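Local coordinates for PspGI restriction endonuclease (Pyrococcus sp. GI-H, PDB 3BM3) that cuts double-stranded DNA at a specific sequence as a type II restriction endonuclease, flipping bases out of the helix at its site, at a contact of chain A with DNA. Residues are numbered along the deposited sequence; one frame, centred on the assembly and turned at random.

A contact of chain A with DNA. Residues 14, 90-91, 94-95, 97-98. With nucleotides of chain B.
Helix 85-115 of this EcoRII-C family restriction endonuclease lies along the minor groove of its substrate DNA, reading paired guanines with Gln94 and holding the sugar-phosphate strand with neighbouring residues of the helix and with Thr14 from 3-10 helix 13-16.

Base readout falls on the sugar edges of DG8 and DG9. The Gln94 side chain leaves with CG beside the backbone N, bends at chi2 (-73°), and passes along the deoxyribose and base edge of DG9 to bring its amide against DG8. Both ends of that amide are used. The exocyclic amine N2 of DG8 donates almost straight onto an in-plane lone pair of Gln94 OE1 (2.9 Å, 172° at H). Gln94 NE2 donates to DG8 N3 at 3.1 Å, near the amide plane, and bonds at both ends hold the amide's rotation. The main-chain O of Gln94 accepts from DG9 N2 at 3.1 Å, with the donor above the carbonyl plane. An alanine here would remove the amide and probably lose the paired bonds to the DG8 sugar edge and the bond to the DG9 sugar, weakening discrimination for guanine. OE1 also sits in plane at the edge of the Phe97 ring, whose CD2 approaches DG8 N2.

Backbone contacts follow the same strand from DG8 to DT11. Gln94 NE2 gives a more bent hydrogen bond to the sugar oxygen O4' of DG9 (3.0 Å). Ser91 OG, beside its own backbone N, donates to the DA10 phosphate oxygen OP1 at 2.6 Å. Thr14 sets OG1 between its own backbone N and carbonyl carbon (chi1 58°) and donates from it to DT11 OP2 at 2.8 Å; its N and OG1 share water 2 with DA10 OP1. Ser98 turns OG anti to its backbone N and donates to the DT11 sugar O4' (2.9 Å). Extended Gln90 lays its amide beside C5' of DG9, and NE2 reaches the DG8 and DG9 phosphates through water 1. Ala95 packs its methyl against DA10 O3'.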
ATOM      1  N   THR A  14      22.683   3.867  -4.739  1.00 13.28           N
ATOM      2  CA  THR A  14      22.101   4.558  -3.625  1.00 12.56           C
ATOM      3  C   THR A  14      22.890   4.361  -2.348  1.00 12.86           C
ATOM      4  O   THR A  14      22.691   5.097  -1.362  1.00 13.95           O
ATOM      5  CB  THR A  14      20.642   4.104  -3.400  1.00 12.85           C
ATOM      6  OG1 THR A  14      20.648   2.692  -3.174  1.00 14.24           O
ATOM      7  CG2 THR A  14      19.756   4.421  -4.615  1.00 12.52           C
ATOM      8  N   GLN A  90      15.509   3.627 -11.583  1.00  9.58           N
ATOM      9  CA  GLN A  90      14.553   2.831 -10.819  1.00 10.08           C
ATOM     10  C   GLN A  90      15.042   2.807  -9.380  1.00  8.55           C
ATOM     11  O   GLN A  90      14.269   2.980  -8.437  1.00 10.24           O
ATOM     12  CB  GLN A  90      14.481   1.407 -11.359  1.00  9.76           C
ATOM     13  CG  GLN A  90      13.570   0.561 -10.528  1.00  9.35           C
ATOM     14  CD  GLN A  90      13.640  -0.874 -10.893  1.00 12.24           C
ATOM     15  OE1 GLN A  90      14.733  -1.424 -10.967  1.00 12.58           O
ATOM     16  NE2 GLN A  90      12.494  -1.479 -11.155  1.00  9.49           N
ATOM     17  N   SER A  91      16.338   2.561  -9.222  1.00  9.04           N
ATOM     18  CA  SER A  91      16.955   2.518  -7.891  1.00  9.42           C
ATOM     19  C   SER A  91      16.755   3.814  -7.135  1.00  8.78           C
ATOM     20  O   SER A  91      16.401   3.804  -5.956  1.00  9.95           O
ATOM     21  CB  SER A  91      18.433   2.138  -7.957  1.00  9.59           C
ATOM     22  OG  SER A  91      18.610   0.774  -8.343  1.00 10.91           O
ATOM     23  N   GLN A  94      13.086   4.089  -6.066  1.00  8.58           N
ATOM     24  CA  GLN A  94      12.874   3.197  -4.930  1.00  8.90           C
ATOM     25  C   GLN A  94      13.481   3.774  -3.649  1.00 10.03           C
ATOM     26  O   GLN A  94      12.888   3.700  -2.576  1.00 10.23           O
ATOM     27  CB  GLN A  94      13.365   1.793  -5.269  1.00  9.42           C
ATOM     28  CG  GLN A  94      12.617   1.175  -6.410  1.00  9.40           C
ATOM     29  CD  GLN A  94      11.205   0.744  -6.077  1.00  9.31           C
ATOM     30  OE1 GLN A  94      10.401   1.552  -5.608  1.00  8.61           O
ATOM     31  NE2 GLN A  94      10.902  -0.510  -6.312  1.00  9.30           N
ATOM     32  N   ALA A  95      14.663   4.364  -3.779  1.00  9.96           N
ATOM     33  CA  ALA A  95      15.280   5.124  -2.674  1.00 10.39           C
ATOM     34  C   ALA A  95      14.403   6.258  -2.224  1.00 10.67           C
ATOM     35  O   ALA A  95      14.222   6.473  -1.038  1.00 11.97           O
ATOM     36  CB  ALA A  95      16.670   5.624  -3.078  1.00  9.38           C
ATOM     37  N   PHE A  97      11.127   6.580  -2.473  1.00 10.14           N
ATOM     38  CA  PHE A  97       9.950   6.095  -1.758  1.00 10.18           C
ATOM     39  C   PHE A  97      10.358   5.778  -0.324  1.00 10.36           C
ATOM     40  O   PHE A  97       9.782   6.281   0.629  1.00 10.98           O
ATOM     41  CB  PHE A  97       9.439   4.846  -2.438  1.00  9.73           C
ATOM     42  CG  PHE A  97       8.647   5.112  -3.710  1.00  8.42           C
ATOM     43  CD1 PHE A  97       7.679   6.118  -3.730  1.00  8.46           C
ATOM     44  CD2 PHE A  97       8.789   4.313  -4.817  1.00 10.87           C
ATOM     45  CE1 PHE A  97       6.888   6.302  -4.848  1.00 10.34           C
ATOM     46  CE2 PHE A  97       8.006   4.528  -5.945  1.00 12.10           C
ATOM     47  CZ  PHE A  97       7.056   5.498  -5.935  1.00 10.65           C
ATOM     48  N   SER A  98      11.362   4.926  -0.183  0.50 10.57           N
ATOM     49  CA  SER A  98      11.770   4.469   1.148  0.50 10.52           C
ATOM     50  C   SER A  98      12.237   5.661   1.999  0.50 10.88           C
ATOM     51  O   SER A  98      11.773   5.863   3.136  0.50 10.95           O
ATOM     52  CB  SER A  98      12.842   3.386   1.047  0.50 11.26           C
ATOM     53  OG  SER A  98      13.178   2.936   2.343  0.50  9.50           O
TER
ATOM     54  P    DG B   8       9.348  -3.510 -12.431  1.00 11.52           P
ATOM     55  OP1  DG B   8       8.767  -2.198 -12.771  1.00 11.48           O
ATOM     56  OP2  DG B   8      10.431  -4.089 -13.275  1.00 11.55           O
ATOM     57  O5'  DG B   8       9.928  -3.435 -10.955  1.00  9.20           O
ATOM     58  C5'  DG B   8       9.105  -3.020  -9.879  1.00  8.28           C
ATOM     59  C4'  DG B   8       9.916  -3.046  -8.610  1.00 10.11           C
ATOM     60  O4'  DG B   8       9.102  -2.601  -7.497  1.00 10.12           O
ATOM     61  C3'  DG B   8      10.400  -4.443  -8.228  1.00  9.91           C
ATOM     62  O3'  DG B   8      11.615  -4.305  -7.501  1.00 10.84           O
ATOM     63  C2'  DG B   8       9.317  -4.899  -7.269  1.00 10.34           C
ATOM     64  C1'  DG B   8       9.146  -3.608  -6.502  1.00  9.57           C
ATOM     65  N9   DG B   8       7.937  -3.496  -5.697  1.00  9.03           N
ATOM     66  C8   DG B   8       6.980  -4.459  -5.481  1.00  9.99           C
ATOM     67  N7   DG B   8       6.038  -4.067  -4.669  1.00  8.88           N
ATOM     68  C5   DG B   8       6.394  -2.768  -4.333  1.00  9.27           C
ATOM     69  C6   DG B   8       5.771  -1.842  -3.469  1.00  9.05           C
ATOM     70  O6   DG B   8       4.755  -1.998  -2.777  1.00  9.74           O
ATOM     71  N1   DG B   8       6.454  -0.630  -3.438  1.00  9.50           N
ATOM     72  C2   DG B   8       7.607  -0.354  -4.138  1.00  9.85           C
ATOM     73  N2   DG B   8       8.113   0.870  -3.987  1.00  8.04           N
ATOM     74  N3   DG B   8       8.208  -1.220  -4.930  1.00  9.84           N
ATOM     75  C4   DG B   8       7.553  -2.398  -4.982  1.00  9.93           C
ATOM     76  P    DG B   9      12.805  -5.343  -7.733  1.00 10.92           P
ATOM     77  OP1  DG B   9      12.842  -5.690  -9.181  1.00 11.58           O
ATOM     78  OP2  DG B   9      12.728  -6.425  -6.724  1.00 11.04           O
ATOM     79  O5'  DG B   9      14.084  -4.461  -7.407  1.00 10.05           O
ATOM     80  C5'  DG B   9      14.339  -3.285  -8.162  1.00 10.57           C
ATOM     81  C4'  DG B   9      14.740  -2.150  -7.250  1.00 10.55           C
ATOM     82  O4'  DG B   9      13.627  -1.785  -6.390  1.00  9.30           O
ATOM     83  C3'  DG B   9      15.901  -2.454  -6.312  1.00  9.65           C
ATOM     84  O3'  DG B   9      16.610  -1.241  -6.104  1.00  8.59           O
ATOM     85  C2'  DG B   9      15.191  -2.891  -5.041  1.00 11.47           C
ATOM     86  C1'  DG B   9      13.994  -1.954  -5.025  1.00 10.13           C
ATOM     87  N9   DG B   9      12.823  -2.469  -4.320  1.00  9.83           N
ATOM     88  C8   DG B   9      12.324  -3.746  -4.371  1.00  9.23           C
ATOM     89  N7   DG B   9      11.233  -3.899  -3.669  1.00  8.89           N
ATOM     90  C5   DG B   9      11.004  -2.649  -3.112  1.00  8.68           C
ATOM     91  C6   DG B   9       9.965  -2.201  -2.256  1.00  9.49           C
ATOM     92  O6   DG B   9       9.000  -2.841  -1.818  1.00 10.45           O
ATOM     93  N1   DG B   9      10.121  -0.861  -1.922  1.00  9.34           N
ATOM     94  C2   DG B   9      11.143  -0.050  -2.355  1.00  9.30           C
ATOM     95  N2   DG B   9      11.114   1.216  -1.930  1.00  7.05           N
ATOM     96  N3   DG B   9      12.119  -0.458  -3.153  1.00  9.20           N
ATOM     97  C4   DG B   9      11.985  -1.758  -3.491  1.00  9.82           C
ATOM     98  P    DA B  10      17.976  -1.238  -5.266  1.00  8.99           P
ATOM     99  OP1  DA B  10      18.981  -0.515  -6.099  1.00 10.75           O
ATOM    100  OP2  DA B  10      18.291  -2.576  -4.737  1.00  9.38           O
ATOM    101  O5'  DA B  10      17.618  -0.256  -4.073  1.00  8.75           O
ATOM    102  C5'  DA B  10      17.115   1.036  -4.365  1.00  8.85           C
ATOM    103  C4'  DA B  10      16.678   1.732  -3.103  1.00  9.69           C
ATOM    104  O4'  DA B  10      15.507   1.085  -2.563  1.00  9.81           O
ATOM    105  C3'  DA B  10      17.717   1.725  -1.990  1.00  9.58           C
ATOM    106  O3'  DA B  10      17.686   2.983  -1.343  1.00 10.31           O
ATOM    107  C2'  DA B  10      17.251   0.608  -1.069  1.00 10.99           C
ATOM    108  C1'  DA B  10      15.739   0.659  -1.225  1.00 10.26           C
ATOM    109  N9   DA B  10      15.088  -0.635  -1.080  1.00 10.53           N
ATOM    110  C8   DA B  10      15.486  -1.830  -1.627  1.00  9.41           C
ATOM    111  N7   DA B  10      14.681  -2.827  -1.365  1.00 12.86           N
ATOM    112  C5   DA B  10      13.687  -2.252  -0.584  1.00 12.34           C
ATOM    113  C6   DA B  10      12.538  -2.781   0.001  1.00 16.69           C
ATOM    114  N6   DA B  10      12.177  -4.058  -0.131  1.00 13.76           N
ATOM    115  N1   DA B  10      11.761  -1.948   0.728  1.00 15.84           N
ATOM    116  C2   DA B  10      12.126  -0.661   0.834  1.00 16.42           C
ATOM    117  N3   DA B  10      13.184  -0.038   0.311  1.00 10.80           N
ATOM    118  C4   DA B  10      13.932  -0.905  -0.392  1.00 12.40           C
ATOM    119  P    DT B  11      18.840   3.366  -0.314  1.00 11.17           P
ATOM    120  OP1  DT B  11      19.033   4.821  -0.427  1.00 10.78           O
ATOM    121  OP2  DT B  11      19.990   2.448  -0.491  1.00 10.71           O
ATOM    122  O5'  DT B  11      18.167   3.056   1.095  1.00 12.66           O
ATOM    123  C5'  DT B  11      17.047   3.813   1.537  1.00 14.20           C
ATOM    124  C4'  DT B  11      16.361   3.092   2.672  1.00 17.40           C
ATOM    125  O4'  DT B  11      15.821   1.845   2.208  1.00 17.35           O
ATOM    126  C3'  DT B  11      17.293   2.689   3.808  1.00 22.02           C
ATOM    127  O3'  DT B  11      17.453   3.798   4.697  1.00 28.68           O
ATOM    128  C2'  DT B  11      16.585   1.490   4.425  1.00 23.15           C
ATOM    129  C1'  DT B  11      15.582   1.048   3.355  1.00 20.11           C
ATOM    130  N1   DT B  11      15.648  -0.364   2.949  1.00 19.80           N
ATOM    131  C2   DT B  11      14.559  -1.146   3.242  1.00 18.49           C
ATOM    132  O2   DT B  11      13.586  -0.725   3.847  1.00 20.16           O
ATOM    133  N3   DT B  11      14.648  -2.441   2.804  1.00 20.12           N
ATOM    134  C4   DT B  11      15.700  -3.023   2.129  1.00 20.28           C
ATOM    135  O4   DT B  11      15.630  -4.200   1.786  1.00 21.26           O
ATOM    136  C5   DT B  11      16.828  -2.149   1.878  1.00 18.35           C
ATOM    137  C7   DT B  11      18.026  -2.699   1.172  1.00 21.48           C
ATOM    138  C6   DT B  11      16.746  -0.879   2.295  1.00 17.99           C
TER
HETATM  139  O   HOH W   1      12.758  -4.510 -11.614  1.00 13.22           O
HETATM  140  O   HOH W   2      20.971   1.372  -5.475  1.00 17.31           O